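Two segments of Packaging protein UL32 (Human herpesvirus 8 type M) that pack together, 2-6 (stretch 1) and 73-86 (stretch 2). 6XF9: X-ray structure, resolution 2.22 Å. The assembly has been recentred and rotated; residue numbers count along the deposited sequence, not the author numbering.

Stretch 1 (2-6) FVPWQ
Stretch 2, residues 73-86: EDYACLCFFCLYAP

Stretch 1 is a short irregular segment laid along one side of a helix. The helix enters stretch 2 from earlier in the chain and carries its 73-83 part, held by i to i+4 backbone hydrogen bonds such as Phe81 N to Cys77 O at 3.0 Å. Ala85 N to Cys82 O, 2.9 Å, belongs to the turn that follows. The two segments run in the same general direction: Phe2 CA lies 6.2 Å from Asp74 CA, and Pro4 CA lies 5.9 Å from Leu78 CA. Two residues of extended chain thus span about one helical turn.

Phe2 (psi 122°), Val3 (-123/127) and Pro4 (-77/175) are extended. Trp5 turns sharply at 63/46, a left-handed conformation, and Gln6 (-115/120) takes the N-cap position before a helix. Gln6 NE2 donates to Val3 O at 3.1 Å, bracing this bend. No hydrogen bond crosses between the stretches, so shape and apolar contact carry the interface, which buries 464 Å² in total.

Phe2, Pro4 and Trp5 all point their CA-to-CB bonds toward the helix, while Val3 points sideways. At the first end, Phe2 (chi1 t, chi2 64°) meets Asp74 (chi1 m). Phe2 CB comes within 3.0 Å of Asp74 OD1, a tight approach without a hydrogen bond. Both carboxylate oxygens of Asp74 are hydrogen-bonded elsewhere in the structure.

Pro4 is the central bump. Its C-gamma exo ring sits in a hollow formed by Cys77 (chi1 m), Leu78 (chi1 t, chi2 p) and Phe81. Pro4 CG reaches the helix backbone, 3.8 Å from Leu78 N and 4.0 Å from Cys77 C. Pro4 CD is 4.2 Å from Cys77 CB, and Pro4 CB is 4.4 Å from Leu78 CD1. The Phe81 ring (chi1 -90°, chi2 56°) forms another wall. Pro4 CB lies over its face, 4.0 Å from the ring centroid and 23° off the normal, in a CH-pi contact. Pro4 O also approaches Phe81 CE2 at 3.5 Å.

Trp5 extends the packing from Phe81 to Ala85. Its chi1 of -110° lies between wells, and chi2 is -107°. Trp5 CE3 lies at the edge of the Phe81 ring, 3.8 Å from Phe81 CD2. Farther along the indole, Trp5 CH2 touches Ala85 CB at 3.7 Å. The small methyl group of Ala85 meets the six-membered end of the indole obliquely, and the indole NE1 is hydrogen-bonded elsewhere in the structure.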

# COMPACT_ATOMS: atom_id res chain seq x y z
N PHE D 2 -26.79 -13.45 -53.39
CA PHE D 2 -25.62 -14.00 -52.74
C PHE D 2 -25.87 -14.11 -51.29
O PHE D 2 -26.08 -13.13 -50.65
CB PHE D 2 -24.40 -13.15 -52.92
CG PHE D 2 -23.28 -13.57 -52.05
CD1 PHE D 2 -22.72 -14.78 -52.21
CD2 PHE D 2 -22.84 -12.80 -51.04
CE1 PHE D 2 -21.72 -15.21 -51.41
CE2 PHE D 2 -21.84 -13.21 -50.23
CZ PHE D 2 -21.29 -14.41 -50.43
N VAL D 3 -25.75 -15.32 -50.80
CA VAL D 3 -26.05 -15.64 -49.41
C VAL D 3 -24.82 -16.25 -48.75
O VAL D 3 -24.27 -17.22 -49.27
CB VAL D 3 -27.24 -16.60 -49.32
CG1 VAL D 3 -27.30 -17.25 -47.96
CG2 VAL D 3 -28.53 -15.88 -49.58
N PRO D 4 -24.37 -15.72 -47.61
CA PRO D 4 -23.20 -16.27 -46.92
C PRO D 4 -23.51 -17.56 -46.17
O PRO D 4 -24.65 -17.99 -46.05
CB PRO D 4 -22.81 -15.15 -45.96
CG PRO D 4 -23.32 -13.90 -46.62
CD PRO D 4 -24.64 -14.33 -47.20
N TRP D 5 -22.44 -18.16 -45.62
CA TRP D 5 -22.53 -19.38 -44.81
C TRP D 5 -23.05 -20.56 -45.61
O TRP D 5 -23.90 -21.32 -45.14
CB TRP D 5 -23.40 -19.16 -43.57
CG TRP D 5 -22.59 -19.15 -42.33
CD1 TRP D 5 -22.53 -20.14 -41.39
CD2 TRP D 5 -21.70 -18.12 -41.89
NE1 TRP D 5 -21.66 -19.78 -40.39
CE2 TRP D 5 -21.14 -18.55 -40.67
CE3 TRP D 5 -21.33 -16.86 -42.41
CZ2 TRP D 5 -20.21 -17.77 -39.95
CZ3 TRP D 5 -20.41 -16.09 -41.70
CH2 TRP D 5 -19.87 -16.55 -40.48
N GLN D 6 -22.52 -20.74 -46.80
CA GLN D 6 -22.98 -21.83 -47.65
C GLN D 6 -21.86 -22.82 -47.87
O GLN D 6 -20.82 -22.46 -48.43
CB GLN D 6 -23.52 -21.33 -48.98
CG GLN D 6 -24.72 -20.48 -48.78
CD GLN D 6 -25.69 -20.55 -49.92
OE1 GLN D 6 -26.53 -21.47 -49.96
NE2 GLN D 6 -25.61 -19.59 -50.84
N GLU D 73 -23.81 -4.45 -51.62
CA GLU D 73 -24.84 -5.21 -50.94
C GLU D 73 -24.41 -6.63 -50.63
O GLU D 73 -24.90 -7.21 -49.66
CB GLU D 73 -26.13 -5.25 -51.76
CG GLU D 73 -26.84 -3.94 -51.92
CD GLU D 73 -28.05 -4.07 -52.84
OE1 GLU D 73 -29.01 -3.27 -52.67
OE2 GLU D 73 -28.07 -5.01 -53.68
N ASP D 74 -23.54 -7.22 -51.44
CA ASP D 74 -23.11 -8.57 -51.08
C ASP D 74 -22.10 -8.53 -49.95
O ASP D 74 -22.12 -9.40 -49.07
CB ASP D 74 -22.54 -9.32 -52.29
CG ASP D 74 -23.59 -9.62 -53.35
OD1 ASP D 74 -24.68 -10.14 -53.01
OD2 ASP D 74 -23.28 -9.36 -54.54
N TYR D 75 -21.20 -7.55 -49.98
CA TYR D 75 -20.28 -7.38 -48.87
C TYR D 75 -21.04 -7.07 -47.59
O TYR D 75 -20.71 -7.59 -46.52
CB TYR D 75 -19.24 -6.31 -49.20
CG TYR D 75 -18.36 -5.89 -48.04
CD1 TYR D 75 -17.48 -6.78 -47.43
CD2 TYR D 75 -18.39 -4.58 -47.59
CE1 TYR D 75 -16.67 -6.36 -46.36
CE2 TYR D 75 -17.59 -4.16 -46.54
CZ TYR D 75 -16.74 -5.04 -45.92
OH TYR D 75 -15.95 -4.56 -44.87
N ALA D 76 -22.07 -6.23 -47.68
CA ALA D 76 -22.87 -5.90 -46.50
C ALA D 76 -23.64 -7.10 -45.97
O ALA D 76 -23.99 -7.12 -44.78
CB ALA D 76 -23.83 -4.76 -46.80
N CYS D 77 -23.96 -8.09 -46.80
CA CYS D 77 -24.58 -9.31 -46.26
C CYS D 77 -23.59 -10.12 -45.46
O CYS D 77 -23.92 -10.63 -44.38
CB CYS D 77 -25.16 -10.17 -47.37
SG CYS D 77 -26.72 -9.60 -47.88
N LEU D 78 -22.39 -10.30 -46.01
CA LEU D 78 -21.32 -10.97 -45.27
C LEU D 78 -21.11 -10.31 -43.92
O LEU D 78 -21.06 -10.98 -42.88
CB LEU D 78 -20.04 -10.92 -46.08
CG LEU D 78 -18.85 -11.53 -45.37
CD1 LEU D 78 -19.17 -12.92 -44.89
CD2 LEU D 78 -17.62 -11.48 -46.25
N CYS D 79 -21.00 -8.98 -43.91
CA CYS D 79 -20.85 -8.26 -42.65
C CYS D 79 -22.01 -8.57 -41.69
O CYS D 79 -21.78 -8.89 -40.52
CB CYS D 79 -20.72 -6.77 -42.92
SG CYS D 79 -19.18 -6.38 -43.77
N PHE D 80 -23.25 -8.51 -42.16
CA PHE D 80 -24.37 -8.78 -41.26
C PHE D 80 -24.25 -10.17 -40.64
O PHE D 80 -24.55 -10.36 -39.46
CB PHE D 80 -25.69 -8.64 -42.01
CG PHE D 80 -26.90 -8.77 -41.15
CD1 PHE D 80 -27.38 -7.69 -40.43
CD2 PHE D 80 -27.59 -9.95 -41.09
CE1 PHE D 80 -28.51 -7.81 -39.64
CE2 PHE D 80 -28.73 -10.08 -40.31
CZ PHE D 80 -29.19 -9.01 -39.58
N PHE D 81 -23.84 -11.16 -41.43
CA PHE D 81 -23.72 -12.52 -40.92
C PHE D 81 -22.65 -12.61 -39.86
O PHE D 81 -22.84 -13.24 -38.82
CB PHE D 81 -23.42 -13.48 -42.07
CG PHE D 81 -24.64 -14.05 -42.73
CD1 PHE D 81 -25.63 -13.23 -43.24
CD2 PHE D 81 -24.77 -15.43 -42.88
CE1 PHE D 81 -26.75 -13.75 -43.84
CE2 PHE D 81 -25.90 -15.96 -43.49
CZ PHE D 81 -26.89 -15.11 -43.97
N CYS D 82 -21.50 -11.97 -40.10
CA CYS D 82 -20.42 -12.00 -39.12
C CYS D 82 -20.86 -11.39 -37.80
O CYS D 82 -20.59 -11.94 -36.73
CB CYS D 82 -19.22 -11.25 -39.69
SG CYS D 82 -18.42 -12.08 -41.06
N LEU D 83 -21.57 -10.26 -37.87
CA LEU D 83 -22.10 -9.59 -36.70
C LEU D 83 -22.95 -10.53 -35.84
O LEU D 83 -23.02 -10.37 -34.62
CB LEU D 83 -22.91 -8.39 -37.15
CG LEU D 83 -23.44 -7.43 -36.11
CD1 LEU D 83 -22.26 -6.95 -35.30
CD2 LEU D 83 -24.15 -6.26 -36.79
N TYR D 84 -23.60 -11.51 -36.47
CA TYR D 84 -24.46 -12.46 -35.79
C TYR D 84 -23.86 -13.85 -35.77
O TYR D 84 -24.57 -14.85 -35.65
CB TYR D 84 -25.85 -12.46 -36.43
CG TYR D 84 -26.61 -11.23 -36.06
CD1 TYR D 84 -26.45 -10.07 -36.77
CD2 TYR D 84 -27.44 -11.20 -34.97
CE1 TYR D 84 -27.13 -8.91 -36.40
CE2 TYR D 84 -28.11 -10.06 -34.60
CZ TYR D 84 -27.94 -8.93 -35.32
OH TYR D 84 -28.61 -7.79 -34.96
N ALA D 85 -22.54 -13.94 -35.86
CA ALA D 85 -21.83 -15.20 -35.83
C ALA D 85 -20.85 -15.23 -34.66
O ALA D 85 -20.29 -14.20 -34.28
CB ALA D 85 -21.08 -15.43 -37.14
N PRO D 86 -20.63 -16.40 -34.06
CA PRO D 86 -19.65 -16.50 -32.98
C PRO D 86 -18.24 -16.33 -33.50
O PRO D 86 -17.98 -16.31 -34.70
CB PRO D 86 -19.85 -17.91 -32.42
CG PRO D 86 -20.48 -18.67 -33.56
CD PRO D 86 -21.33 -17.68 -34.29